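Local coordinates for citryl-CoA lyase (Hydrogenobacter thermophilus, PDB 6HXP) that cleaves citryl-CoA into acetyl-CoA and oxaloacetate, the lyase step of reductive citric acid cycle citrate breakdown, using a citrate synthase-like fold, at the interface of chains A and B and the interface of chains A and C. Numbering follows the deposited sequence. Chains: chain A/B/C, Citryl-CoA lyase.

The deposited four-chain assembly contains at least the two-fold interfaces A/B and A/C. Contacts 1 and 3 belong to A/B, their C-alpha centres about 26 Å apart. Both are made by the C-terminal stretch of chain A after helix 206-228, which meets the N-terminal part of chain B through residues 236-243, including strand 242-244, and then through 251-256. Contact 2 packs helices of chain A against chain C; its C-alpha centre lies about 44 Å from that of contact 1 and 30 Å from that of contact 3. Helix packing thus joins A to C while the C-terminal arm joins A to B; by the two-fold symmetry each contact has its twin.

Contact 1: the interface of chains A and B. Residues chain A 251-253, 256; chain B 22, 27, 31, 45.
A hydrophobic arm-exchange interface joins A:Leu252 and A:Pro253, near the C-terminus, to a patch of B:Tyr22, B:Leu27 and B:Leu45 in the deposited four-chain assembly, where it probably secures the C-terminal end of chain A on chain B. A:Leu252 is the peg. Its CD2 methyl lies 3.8 Å from CD1 of the B:Tyr22 ring and also reaches CD2 of B:Leu27, while both methyls of B:Leu45 stand a little farther off. The A:Leu252 side chain crosses that of B:Tyr22 at about a right angle, and its CG lies opposite the carbonyl carbon (chi1 -83°), which directs the branched end into the leucine cluster. Alongside, the ring of B:Tyr22 meets backbone: the carbonyl carbon of A:Glu251 lies at the ring edge, in its plane, and the carbonyl O of A:Glu251 is 3.5 Å from CE1. The pyrrolidine of A:Pro253 and the side chain of B:Leu45 reach toward each other, CD of the proline 3.8 Å from CD1 of the leucine. More loosely, CD1 of A:Leu256 lies 4.4 Å from CD1 of B:Leu45, with CD2 of B:Leu31 nearby, extending the apolar surface. Some 201 Å² of protein surface is hidden in this patch. A:Glu251 to A:Pro253 form an extended stretch leading into the 3-10 helix 254-256; on chain B, strand 22-23 and helix 24-27 supply B:Tyr22 and B:Leu27, and loops carry B:Leu31 and B:Leu45.

Contact 2: the interface of chains A and C. Residues chain A 84-85, 88, 219; chain C 92, 95, 208, 211.
A:Asn85 reaches across to the end of helix 84-93 of chain C, where its amide meets the backbone of C:Val92 and C:Phe95. From CB, which lies 3.5 Å from the carbonyl O of C:Val92, the side chain turns with CG between the backbone N and carbonyl carbon (chi1 66°). The carbonyl O of C:Phe95 stands over one face of the amide, 3.3 Å from OD1 and equally far from ND2. ND2 points instead at the carbonyl O of C:Val92 and donates to it at 3.0 Å. That bond is nearly straight, 164° at H; the acceptor lies close to the asparagine amide plane, and the donor is tilted 17° from the carbonyl plane. Beside this polar link, the CD1 methyl of C:Ile211 is pressed tightly on CD2 of A:Leu84, 3.5 Å away, and also touches CA of A:Asn85. Its other branch, CG2, passes CG1 of A:Val88 at 4.1 Å, the two side chains running in opposite directions. At C:Gly208 the bare CA receives CG1 of A:Val219 at 3.8 Å, consistent with a close approach of the two 206-228 helices there. The patch is helix-on-helix packing, likely holding chains A and C together in the deposited assembly: helices 84-93 and 206-228 of both chains contribute, with C:Phe95 just beyond helix 84-93.

Contact 3: the interface of chains A and B. Residues chain A 236, 241-243; chain B 3, 5.
The carbonyl O of A:Val242 accepts a hydrogen bond from the guanidinium NH1 of B:Arg3 at 2.8 Å, a side chain to backbone bond. The acceptor lies nearly in the guanidinium plane, but NH1 approaches from above the carbonyl plane, 46° out of it, and the bond is bent at the hydrogen. The extended chain from CG to NE carries B:Arg3 across the chain A strand, its CD 3.6 Å from that same carbonyl O of A:Val242. The charged atoms of A:Asp241 and A:Glu243 are not in contact with the guanidinium; their acidic groups may still favour its positive charge from a distance. A backbone bond runs beside it: N of A:Glu243 donates to the carbonyl O of B:Trp5 at 3.1 Å. It belongs to a parallel beta bridge between A:Val242 and B:Trp5, joining strand 242-244 of one subunit to strand 5-7 of the other. This intersubunit sheet pairing anchors the C-terminal segment of chain A beside the N-terminus of chain B. B:Trp5 adds a hydrophobic hold: with chi1 -59° and the ring turned roughly perpendicular to the plane of CA, CB and CG (chi2 94°), the indole offers one face to A:Leu236, the two side chains crossing at about a right angle. The CD1 methyl of A:Leu236 sits over the five-membered ring as a CH-pi contact, offset toward the rim of the indole on the CG side, 3.5 Å from CG of B:Trp5.

Contact 1: the interface of chains A and B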
loop_
_atom_site.group_PDB
_atom_site.type_symbol
_atom_site.label_atom_id
_atom_site.label_comp_id
_atom_site.label_asym_id
_atom_site.label_seq_id
_atom_site.Cartn_x
_atom_site.Cartn_y
_atom_site.Cartn_z
ATOM N N GLU A 251 -12.050 25.463 25.152
ATOM C CA GLU A 251 -12.185 24.533 26.245
ATOM C C GLU A 251 -13.320 23.572 26.017
ATOM O O GLU A 251 -14.365 23.954 25.448
ATOM C CB GLU A 251 -12.507 25.344 27.527
ATOM C CG GLU A 251 -11.399 26.250 28.007
ATOM C CD GLU A 251 -10.198 25.553 28.606
ATOM O OE1 GLU A 251 -9.144 26.217 28.720
ATOM O OE2 GLU A 251 -10.317 24.370 29.001
ATOM N N LEU A 252 -13.192 22.353 26.510
ATOM C CA LEU A 252 -14.326 21.448 26.523
ATOM C C LEU A 252 -15.361 22.033 27.488
ATOM O O LEU A 252 -14.988 22.697 28.450
ATOM C CB LEU A 252 -13.988 20.079 27.151
ATOM C CG LEU A 252 -13.356 19.042 26.368
ATOM C CD1 LEU A 252 -13.093 17.801 27.258
ATOM C CD2 LEU A 252 -14.203 18.635 25.128
ATOM N N PRO A 253 -16.639 21.679 27.347
ATOM C CA PRO A 253 -17.607 22.007 28.392
ATOM C C PRO A 253 -17.132 21.459 29.740
ATOM O O PRO A 253 -16.611 20.341 29.818
ATOM C CB PRO A 253 -18.869 21.298 27.948
ATOM C CG PRO A 253 -18.702 21.124 26.498
ATOM C CD PRO A 253 -17.258 20.910 26.262
ATOM N N LEU A 256 -17.835 17.859 31.009
ATOM C CA LEU A 256 -17.147 16.741 30.368
ATOM C C LEU A 256 -15.779 16.508 30.973
ATOM O O LEU A 256 -15.222 15.448 30.762
ATOM C CB LEU A 256 -17.005 16.980 28.883
ATOM C CG LEU A 256 -18.295 16.962 28.069
ATOM C CD1 LEU A 256 -17.964 17.096 26.597
ATOM C CD2 LEU A 256 -19.067 15.653 28.277
ATOM N N TYR B 22 -9.591 21.510 20.440
ATOM C CA TYR B 22 -9.616 21.017 21.819
ATOM C C TYR B 22 -8.286 20.401 22.197
ATOM O O TYR B 22 -7.715 19.646 21.401
ATOM C CB TYR B 22 -10.717 19.965 22.002
ATOM C CG TYR B 22 -12.131 20.510 21.856
ATOM C CD1 TYR B 22 -12.714 21.273 22.858
ATOM C CD2 TYR B 22 -12.873 20.270 20.713
ATOM C CE1 TYR B 22 -13.997 21.813 22.705
ATOM C CE2 TYR B 22 -14.155 20.776 20.553
ATOM C CZ TYR B 22 -14.716 21.562 21.550
ATOM O OH TYR B 22 -15.971 22.099 21.431
ATOM N N LEU B 27 -9.240 15.610 26.136
ATOM C CA LEU B 27 -10.141 14.631 25.540
ATOM C C LEU B 27 -9.846 13.258 26.106
ATOM O O LEU B 27 -10.777 12.474 26.345
ATOM C CB LEU B 27 -9.943 14.594 24.038
ATOM C CG LEU B 27 -10.165 15.914 23.244
ATOM C CD1 LEU B 27 -9.986 15.684 21.767
ATOM C CD2 LEU B 27 -11.509 16.497 23.540
ATOM N N LEU B 31 -13.598 11.726 26.608
ATOM C CA LEU B 31 -14.415 11.334 25.452
ATOM C C LEU B 31 -14.139 9.857 25.149
ATOM O O LEU B 31 -13.016 9.357 25.357
ATOM C CB LEU B 31 -13.993 12.093 24.174
ATOM C CG LEU B 31 -14.416 13.521 23.988
ATOM C CD1 LEU B 31 -14.234 13.966 22.549
ATOM C CD2 LEU B 31 -15.778 13.810 24.473
ATOM N N LEU B 45 -18.027 18.592 18.573
ATOM C CA LEU B 45 -18.379 17.503 19.466
ATOM C C LEU B 45 -19.727 16.924 19.064
ATOM O O LEU B 45 -20.651 17.616 18.615
ATOM C CB LEU B 45 -18.496 18.034 20.916
ATOM C CG LEU B 45 -17.182 18.502 21.548
ATOM C CD1 LEU B 45 -17.494 19.274 22.853
ATOM C CD2 LEU B 45 -16.252 17.347 21.824
#

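Contact 2: the interface of chains A and C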
loop_
_atom_site.group_PDB
_atom_site.type_symbol
_atom_site.label_atom_id
_atom_site.label_comp_id
_atom_site.label_asym_id
_atom_site.label_seq_id
_atom_site.Cartn_x
_atom_site.Cartn_y
_atom_site.Cartn_z
ATOM N N LEU A 84 12.519 -1.699 1.695
ATOM C CA LEU A 84 12.469 -1.078 0.387
ATOM C C LEU A 84 11.189 -1.375 -0.402
ATOM O O LEU A 84 10.652 -0.472 -1.054
ATOM C CB LEU A 84 13.730 -1.469 -0.372
ATOM C CG LEU A 84 13.921 -0.801 -1.720
ATOM C CD1 LEU A 84 15.351 -0.407 -1.926
ATOM C CD2 LEU A 84 13.410 -1.680 -2.848
ATOM N N ASN A 85 10.642 -2.604 -0.327
ATOM C CA ASN A 85 9.407 -2.866 -1.060
ATOM C C ASN A 85 8.249 -2.015 -0.605
ATOM O O ASN A 85 7.374 -1.668 -1.392
ATOM C CB ASN A 85 8.999 -4.315 -0.996
ATOM C CG ASN A 85 8.619 -4.791 0.366
ATOM O OD1 ASN A 85 9.456 -4.683 1.321
ATOM N ND2 ASN A 85 7.385 -5.279 0.549
ATOM N N VAL A 88 8.585 1.500 -2.044
ATOM C CA VAL A 88 8.274 1.531 -3.466
ATOM C C VAL A 88 6.783 1.404 -3.697
ATOM O O VAL A 88 6.188 2.111 -4.512
ATOM C CB VAL A 88 9.045 0.421 -4.203
ATOM C CG1 VAL A 88 8.570 0.275 -5.654
ATOM C CG2 VAL A 88 10.548 0.700 -4.156
ATOM N N VAL A 219 12.632 2.709 -6.841
ATOM C CA VAL A 219 13.626 1.925 -6.113
ATOM C C VAL A 219 14.833 2.779 -5.790
ATOM O O VAL A 219 15.350 2.755 -4.657
ATOM C CB VAL A 219 14.034 0.685 -6.952
ATOM C CG1 VAL A 219 15.268 0.019 -6.344
ATOM C CG2 VAL A 219 12.882 -0.333 -7.038
ATOM N N VAL C 92 3.431 -5.648 -4.514
ATOM C CA VAL C 92 4.764 -5.233 -4.086
ATOM C C VAL C 92 4.901 -5.283 -2.575
ATOM O O VAL C 92 5.948 -5.665 -2.040
ATOM C CB VAL C 92 5.124 -3.854 -4.678
ATOM C CG1 VAL C 92 6.483 -3.350 -4.164
ATOM C CG2 VAL C 92 5.124 -3.925 -6.217
ATOM N N PHE C 95 6.297 -8.535 -0.952
ATOM C CA PHE C 95 7.704 -8.944 -1.080
ATOM C C PHE C 95 8.481 -8.699 0.214
ATOM O O PHE C 95 9.403 -7.837 0.257
ATOM C CB PHE C 95 8.370 -8.238 -2.256
ATOM C CG PHE C 95 7.726 -8.406 -3.609
ATOM C CD1 PHE C 95 7.203 -9.622 -3.995
ATOM C CD2 PHE C 95 7.753 -7.372 -4.531
ATOM C CE1 PHE C 95 6.658 -9.779 -5.286
ATOM C CE2 PHE C 95 7.247 -7.532 -5.808
ATOM C CZ PHE C 95 6.706 -8.719 -6.171
ATOM N N GLY C 208 15.364 -4.648 -4.633
ATOM C CA GLY C 208 15.069 -3.782 -5.769
ATOM C C GLY C 208 15.067 -4.483 -7.087
ATOM O O GLY C 208 14.234 -4.198 -7.952
ATOM N N ILE C 211 11.865 -6.512 -7.303
ATOM C CA ILE C 211 10.699 -5.675 -7.541
ATOM C C ILE C 211 10.624 -5.220 -8.968
ATOM O O ILE C 211 9.578 -5.279 -9.620
ATOM C CB ILE C 211 10.751 -4.460 -6.589
ATOM C CG1 ILE C 211 10.573 -4.893 -5.115
ATOM C CG2 ILE C 211 9.652 -3.427 -6.981
ATOM C CD1 ILE C 211 11.066 -3.925 -4.155
#

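Contact 3: the interface of chains A and B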
loop_
_atom_site.group_PDB
_atom_site.type_symbol
_atom_site.label_atom_id
_atom_site.label_comp_id
_atom_site.label_asym_id
_atom_site.label_seq_id
_atom_site.Cartn_x
_atom_site.Cartn_y
_atom_site.Cartn_z
ATOM N N LEU A 236 7.499 17.488 8.489
ATOM C CA LEU A 236 7.394 18.938 8.336
ATOM C C LEU A 236 7.708 19.617 9.659
ATOM O O LEU A 236 7.735 18.981 10.703
ATOM C CB LEU A 236 5.983 19.356 7.907
ATOM C CG LEU A 236 5.365 18.641 6.705
ATOM C CD1 LEU A 236 3.976 19.189 6.447
ATOM C CD2 LEU A 236 6.242 18.748 5.465
ATOM N N ASP A 241 6.308 25.383 7.979
ATOM C CA ASP A 241 5.740 24.808 6.751
ATOM C C ASP A 241 4.247 24.707 6.656
ATOM O O ASP A 241 3.748 24.399 5.570
ATOM C CB ASP A 241 6.260 23.369 6.597
ATOM C CG ASP A 241 7.773 23.295 6.595
ATOM O OD1 ASP A 241 8.416 24.276 6.126
ATOM O OD2 ASP A 241 8.320 22.287 7.106
ATOM N N VAL A 242 3.536 24.810 7.784
ATOM C CA VAL A 242 2.101 24.591 7.820
ATOM C C VAL A 242 1.287 25.834 8.100
ATOM O O VAL A 242 1.668 26.623 8.946
ATOM C CB VAL A 242 1.829 23.491 8.887
ATOM C CG1 VAL A 242 0.333 23.246 9.080
ATOM C CG2 VAL A 242 2.566 22.197 8.528
ATOM N N GLU A 243 0.165 26.002 7.398
ATOM C CA GLU A 243 -0.808 27.038 7.687
ATOM C C GLU A 243 -2.029 26.345 8.324
ATOM O O GLU A 243 -2.665 25.500 7.685
ATOM C CB GLU A 243 -1.233 27.782 6.416
ATOM C CG GLU A 243 -2.252 28.871 6.701
ATOM C CD GLU A 243 -2.863 29.574 5.509
ATOM O OE1 GLU A 243 -2.433 29.314 4.362
ATOM O OE2 GLU A 243 -3.774 30.404 5.732
ATOM N N ARG B 3 2.377 28.566 1.823
ATOM C CA ARG B 3 2.510 27.263 2.476
ATOM C C ARG B 3 1.565 26.264 1.809
ATOM O O ARG B 3 0.354 26.482 1.785
ATOM C CB ARG B 3 2.231 27.382 3.987
ATOM C CG ARG B 3 3.230 28.320 4.673
ATOM C CD ARG B 3 3.082 28.354 6.183
ATOM N NE ARG B 3 4.000 29.319 6.793
ATOM C CZ ARG B 3 4.264 29.392 8.095
ATOM N NH1 ARG B 3 3.695 28.544 8.944
ATOM N NH2 ARG B 3 5.107 30.309 8.557
ATOM N N TRP B 5 1.202 23.077 2.730
ATOM C CA TRP B 5 0.689 22.136 3.718
ATOM C C TRP B 5 -0.245 22.883 4.627
ATOM O O TRP B 5 0.203 23.574 5.531
ATOM C CB TRP B 5 1.855 21.458 4.454
ATOM C CG TRP B 5 2.779 20.719 3.537
ATOM C CD1 TRP B 5 3.921 21.193 2.967
ATOM C CD2 TRP B 5 2.594 19.390 3.025
ATOM N NE1 TRP B 5 4.471 20.233 2.138
ATOM C CE2 TRP B 5 3.697 19.101 2.194
ATOM C CE3 TRP B 5 1.648 18.389 3.258
ATOM C CZ2 TRP B 5 3.818 17.880 1.517
ATOM C CZ3 TRP B 5 1.759 17.190 2.572
ATOM C CH2 TRP B 5 2.875 16.911 1.800
#